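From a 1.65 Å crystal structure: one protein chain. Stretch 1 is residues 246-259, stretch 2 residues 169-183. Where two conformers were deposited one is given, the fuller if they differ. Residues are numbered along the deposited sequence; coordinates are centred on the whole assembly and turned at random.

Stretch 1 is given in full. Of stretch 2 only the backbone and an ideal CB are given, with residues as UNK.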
# COMPACT_ATOMS: atom_id res chain seq x y z
N THR A 246 -16.00 9.68 12.21
CA THR A 246 -17.17 9.29 11.42
C THR A 246 -17.18 7.83 10.95
O THR A 246 -18.16 7.39 10.35
CB THR A 246 -17.30 10.17 10.17
OG1 THR A 246 -16.11 10.04 9.38
CG2 THR A 246 -17.51 11.62 10.55
N ASP A 247 -16.10 7.10 11.20
CA ASP A 247 -15.98 5.69 10.84
C ASP A 247 -16.83 4.88 11.84
O ASP A 247 -16.61 4.99 13.05
CB ASP A 247 -14.51 5.29 10.91
CG ASP A 247 -14.25 3.83 10.54
OD1 ASP A 247 -15.20 3.00 10.52
OD2 ASP A 247 -13.06 3.52 10.28
N PRO A 248 -17.80 4.09 11.35
CA PRO A 248 -18.64 3.34 12.32
C PRO A 248 -17.86 2.41 13.24
O PRO A 248 -18.35 2.08 14.33
CB PRO A 248 -19.58 2.51 11.45
CG PRO A 248 -19.36 2.91 10.05
CD PRO A 248 -18.24 3.90 9.96
N MSE A 249 -16.69 1.97 12.82
CA MSE A 249 -15.87 1.14 13.70
C MSE A 249 -15.38 1.94 14.89
O MSE A 249 -15.39 1.45 16.03
CB MSE A 249 -14.73 0.52 12.93
CG MSE A 249 -14.35 -0.73 13.68
SE MSE A 249 -13.08 -1.73 12.61
CE MSE A 249 -12.77 -3.01 14.06
N VAL A 250 -14.97 3.18 14.65
CA VAL A 250 -14.56 4.09 15.72
C VAL A 250 -15.72 4.41 16.66
O VAL A 250 -15.54 4.59 17.87
CB VAL A 250 -13.94 5.38 15.12
CG1 VAL A 250 -13.66 6.42 16.19
CG2 VAL A 250 -12.66 5.04 14.37
N GLN A 251 -16.94 4.45 16.12
CA GLN A 251 -18.13 4.73 16.91
C GLN A 251 -18.66 3.51 17.67
O GLN A 251 -19.61 3.63 18.45
CB GLN A 251 -19.24 5.25 16.00
CG GLN A 251 -18.86 6.52 15.26
CD GLN A 251 -19.93 6.96 14.31
OE1 GLN A 251 -20.97 6.31 14.18
NE2 GLN A 251 -19.70 8.06 13.64
N GLY A 252 -18.07 2.35 17.42
CA GLY A 252 -18.51 1.11 18.03
C GLY A 252 -19.75 0.48 17.41
O GLY A 252 -20.34 -0.43 17.99
N LYS A 253 -20.13 0.96 16.23
CA LYS A 253 -21.35 0.53 15.56
C LYS A 253 -21.08 -0.59 14.57
O LYS A 253 -22.00 -1.29 14.16
CB LYS A 253 -21.99 1.73 14.86
CG LYS A 253 -22.43 2.83 15.81
CD LYS A 253 -23.15 3.96 15.08
CE LYS A 253 -23.46 5.11 16.03
NZ LYS A 253 -24.30 4.64 17.17
N SER A 254 -19.81 -0.75 14.18
CA SER A 254 -19.39 -1.80 13.26
C SER A 254 -18.24 -2.56 13.90
O SER A 254 -17.45 -1.97 14.65
CB SER A 254 -18.91 -1.20 11.95
OG SER A 254 -18.31 -2.19 11.13
N ASP A 255 -18.11 -3.84 13.57
CA ASP A 255 -17.12 -4.70 14.20
C ASP A 255 -15.94 -5.09 13.33
O ASP A 255 -15.08 -5.84 13.77
CB ASP A 255 -17.82 -5.93 14.81
CG ASP A 255 -18.66 -5.56 16.05
OD1 ASP A 255 -18.41 -4.48 16.63
OD2 ASP A 255 -19.55 -6.33 16.45
N ALA A 256 -15.86 -4.55 12.11
CA ALA A 256 -14.75 -4.86 11.20
C ALA A 256 -14.68 -3.89 10.06
O ALA A 256 -15.67 -3.26 9.70
CB ALA A 256 -14.87 -6.28 10.63
N GLU A 257 -13.50 -3.83 9.44
CA GLU A 257 -13.27 -3.00 8.29
C GLU A 257 -12.15 -3.61 7.44
O GLU A 257 -11.13 -4.04 7.98
CB GLU A 257 -12.89 -1.62 8.82
CG GLU A 257 -12.72 -0.56 7.78
CD GLU A 257 -12.66 0.83 8.39
OE1 GLU A 257 -12.61 1.01 9.66
OE2 GLU A 257 -12.68 1.75 7.58
N LEU A 258 -12.39 -3.70 6.14
CA LEU A 258 -11.41 -4.11 5.15
C LEU A 258 -10.72 -2.84 4.69
O LEU A 258 -11.35 -1.99 4.05
CB LEU A 258 -12.10 -4.79 3.96
CG LEU A 258 -11.24 -4.99 2.71
CD1 LEU A 258 -10.09 -5.92 3.03
CD2 LEU A 258 -12.08 -5.52 1.56
N THR A 259 -9.46 -2.67 5.06
CA THR A 259 -8.75 -1.43 4.74
C THR A 259 -7.25 -1.69 4.77
O THR A 259 -6.81 -2.83 4.94
CB THR A 259 -9.12 -0.31 5.71
OG1 THR A 259 -8.52 0.92 5.28
CG2 THR A 259 -8.66 -0.66 7.11
N UNK A 169 -23.62 -14.20 10.88
CA UNK A 169 -23.62 -14.78 12.23
C UNK A 169 -23.22 -13.77 13.30
O UNK A 169 -23.83 -13.72 14.37
CB UNK A 169 -22.67 -15.98 12.28
N UNK A 170 -22.21 -12.96 13.01
CA UNK A 170 -21.78 -11.92 13.94
C UNK A 170 -22.92 -10.91 14.17
O UNK A 170 -23.24 -10.57 15.31
CB UNK A 170 -20.53 -11.21 13.41
N UNK A 171 -23.52 -10.44 13.09
CA UNK A 171 -24.64 -9.50 13.17
C UNK A 171 -25.78 -10.05 14.01
O UNK A 171 -26.37 -9.33 14.83
CB UNK A 171 -25.15 -9.16 11.77
N UNK A 172 -26.09 -11.33 13.81
CA UNK A 172 -27.13 -12.00 14.60
C UNK A 172 -26.81 -11.98 16.09
O UNK A 172 -27.68 -11.74 16.92
CB UNK A 172 -27.30 -13.45 14.13
N UNK A 173 -25.54 -12.23 16.42
CA UNK A 173 -25.10 -12.29 17.81
C UNK A 173 -25.01 -10.92 18.48
O UNK A 173 -25.21 -10.80 19.68
CB UNK A 173 -23.74 -12.98 17.88
N UNK A 174 -24.70 -9.88 17.70
CA UNK A 174 -24.39 -8.57 18.27
C UNK A 174 -25.48 -7.52 18.09
O UNK A 174 -25.57 -6.58 18.87
CB UNK A 174 -23.09 -8.05 17.65
N UNK A 175 -26.27 -7.66 17.03
CA UNK A 175 -27.20 -6.61 16.60
C UNK A 175 -26.53 -5.38 16.01
O UNK A 175 -27.20 -4.39 15.70
CB UNK A 175 -28.06 -6.18 17.79
N UNK A 176 -25.21 -5.43 15.83
CA UNK A 176 -24.46 -4.33 15.26
C UNK A 176 -24.05 -4.72 13.85
O UNK A 176 -24.19 -5.88 13.45
CB UNK A 176 -23.24 -3.98 16.12
N UNK A 177 -23.55 -3.75 13.09
CA UNK A 177 -23.01 -4.06 11.77
C UNK A 177 -21.75 -4.88 11.97
O UNK A 177 -20.94 -4.56 12.82
CB UNK A 177 -22.72 -2.79 10.96
N UNK A 178 -21.62 -5.96 11.20
CA UNK A 178 -20.47 -6.84 11.35
C UNK A 178 -19.22 -6.29 10.66
O UNK A 178 -18.11 -6.55 11.09
CB UNK A 178 -20.80 -8.23 10.79
N UNK A 179 -19.43 -5.53 9.58
CA UNK A 179 -18.35 -4.85 8.87
C UNK A 179 -18.88 -3.58 8.25
O UNK A 179 -20.07 -3.45 8.02
CB UNK A 179 -17.73 -5.75 7.80
N UNK A 180 -17.98 -2.64 7.98
CA UNK A 180 -18.29 -1.48 7.15
C UNK A 180 -18.61 -1.94 5.74
O UNK A 180 -18.23 -3.03 5.32
CB UNK A 180 -17.13 -0.48 7.14
N UNK A 181 -19.29 -1.09 4.98
CA UNK A 181 -19.51 -1.34 3.57
C UNK A 181 -18.26 -0.84 2.86
O UNK A 181 -18.12 0.34 2.58
CB UNK A 181 -20.78 -0.66 3.05
N UNK A 182 -17.33 -1.77 2.61
CA UNK A 182 -15.96 -1.42 2.21
C UNK A 182 -15.79 -1.43 0.70
O UNK A 182 -14.90 -2.08 0.15
CB UNK A 182 -14.96 -2.39 2.85
N UNK A 183 -16.67 -0.69 0.04
CA UNK A 183 -16.60 -0.50 -1.39
C UNK A 183 -15.86 0.78 -1.73
O UNK A 183 -16.22 1.87 -1.29
CB UNK A 183 -18.00 -0.48 -2.00

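Positions 169, 171, 172 and 173 lie on a helix with nothing of stretch 1 near their CB atoms, so stretch 1 sets no preference; they are Lys169, His171, Lys172 and Ala173. At 170 the CA-to-CB bond points toward stretch 1 across a wide gap, which a medium-sized side chain of many kinds could begin to fill. Val170 does so lightly, its CG1 4.3 Å from Asp255 OD2.

Position 174 also points toward stretch 1, its ideal CB 4.1 Å from Asp255 OD2. A small polar or donor side chain would suit this carboxylate. The residue is Thr174, and a water joins the two: it lies 2.6 Å from Thr174 OG1 and donates to Asp255 OD2, also at 2.6 Å. Position 175 leaves the helix with phi of 70°, which favours glycine, and Gly175 is found.

At 176 the ideal CB points toward stretch 1, near Lys253 O and Asp255 OD2, with Gly252 O farther along. Acceptors and a negative charge invite a long basic chain, lysine or arginine. Lys176 extends along this edge; its NZ makes a weak hydrogen bond to Gly252 O (3.3 Å) and donates to a water that in turn donates to Gly252 O and Asp255 OD1.

Position 177 is held by its backbone: N donates to Lys253 O at 3.1 Å, and O accepts a weak bond from Asp255 N at 3.0 Å, forming a single beta bridge with Ser254. Its CB points sideways, past Lys253 and Pro248, where any broad apolar group could lie. Trp177 spreads its ring there, with CZ3 3.7 Å from Lys253 CB and CE3 4.3 Å from Pro248 CB.

Position 178 points away, leaving the choice open; it is Ala178. At 179 the CB runs sideways beside Ala256, so a chain with a flexible aliphatic part fits. Glu179 packs CG 4.1 Å from Ala256 CB and brings OE2 to 3.5 Å from Leu258 CB.

Position 180 points toward a polar pocket containing Ser254 OG and the carboxylates of Asp247 and Glu257. A short side chain that both donates and accepts is ideal; serine or threonine might serve in part. Asn180 accepts from Ser254 OG through OD1 (2.8 Å) and donates from ND2 to Asp247 OD1 (3.0 Å), while its backbone N donates to Ala256 O (2.9 Å).

Positions 181 and 183 point away; they are Asp181 and Glu183. Between them, 182 points toward stretch 1, where Leu258 N offers a proton. A short acceptor, aspartate or asparagine, would suit. Asp182 OD2 accepts a hydrogen bond from Leu258 N at 2.8 Å, almost linear.

Stretch 2, residues 169-183: KVHKATGKWAENDDE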
# COMPACT_ATOMS: atom_id res chain seq x y z
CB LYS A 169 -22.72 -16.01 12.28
CG LYS A 169 -23.19 -17.16 11.41
CD LYS A 169 -24.39 -17.89 12.01
CE LYS A 169 -24.59 -19.25 11.36
NZ LYS A 169 -25.69 -20.03 11.99
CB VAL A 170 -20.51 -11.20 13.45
CG1 VAL A 170 -20.14 -10.06 14.38
CG2 VAL A 170 -19.35 -12.19 13.38
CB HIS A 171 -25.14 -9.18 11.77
CG HIS A 171 -26.38 -8.35 11.74
ND1 HIS A 171 -26.43 -7.08 12.27
CD2 HIS A 171 -27.61 -8.61 11.25
CE1 HIS A 171 -27.64 -6.59 12.10
NE2 HIS A 171 -28.38 -7.50 11.49
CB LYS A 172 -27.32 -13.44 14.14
CG LYS A 172 -28.07 -13.59 12.83
CD LYS A 172 -29.57 -13.51 13.03
CE LYS A 172 -30.29 -14.34 11.98
NZ LYS A 172 -29.62 -14.22 10.66
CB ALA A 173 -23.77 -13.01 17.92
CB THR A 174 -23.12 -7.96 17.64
OG1 THR A 174 -23.35 -7.69 16.25
CG2 THR A 174 -21.93 -8.88 17.81
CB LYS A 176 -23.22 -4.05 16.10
CG LYS A 176 -23.51 -3.52 17.49
CD LYS A 176 -22.24 -3.10 18.19
CE LYS A 176 -22.49 -2.67 19.63
NZ LYS A 176 -21.24 -2.54 20.43
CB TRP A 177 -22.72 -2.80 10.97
CG TRP A 177 -23.95 -2.00 10.72
CD1 TRP A 177 -25.12 -2.46 10.18
CD2 TRP A 177 -24.15 -0.60 10.98
NE1 TRP A 177 -26.04 -1.44 10.10
CE2 TRP A 177 -25.48 -0.30 10.59
CE3 TRP A 177 -23.35 0.41 11.51
CZ2 TRP A 177 -26.01 0.99 10.71
CZ3 TRP A 177 -23.89 1.69 11.63
CH2 TRP A 177 -25.20 1.96 11.24
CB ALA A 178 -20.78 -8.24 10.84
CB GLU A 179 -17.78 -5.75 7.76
CG GLU A 179 -16.52 -5.22 7.06
CD GLU A 179 -16.07 -6.06 5.88
OE1 GLU A 179 -16.41 -7.25 5.85
OE2 GLU A 179 -15.36 -5.55 4.98
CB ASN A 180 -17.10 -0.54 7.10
CG ASN A 180 -16.84 0.18 8.41
OD1 ASN A 180 -17.41 -0.10 9.47
ND2 ASN A 180 -15.92 1.13 8.34
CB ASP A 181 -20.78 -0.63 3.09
CG ASP A 181 -21.12 -0.93 1.65
OD1 ASP A 181 -20.23 -1.43 0.91
OD2 ASP A 181 -22.29 -0.66 1.25
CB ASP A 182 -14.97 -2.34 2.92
CG ASP A 182 -14.87 -2.03 4.39
OD1 ASP A 182 -14.72 -0.84 4.72
OD2 ASP A 182 -14.95 -2.96 5.24
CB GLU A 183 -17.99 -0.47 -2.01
CG GLU A 183 -18.69 -1.81 -1.99
CD GLU A 183 -20.15 -1.69 -2.38
OE1 GLU A 183 -20.99 -1.42 -1.49
OE2 GLU A 183 -20.46 -1.85 -3.58
O HOH W 1 -21.35 -7.00 14.76
O HOH W 2 -19.14 -3.08 18.90
O HOH W 3 -15.12 1.84 5.62
O HOH W 4 -12.37 0.88 4.95
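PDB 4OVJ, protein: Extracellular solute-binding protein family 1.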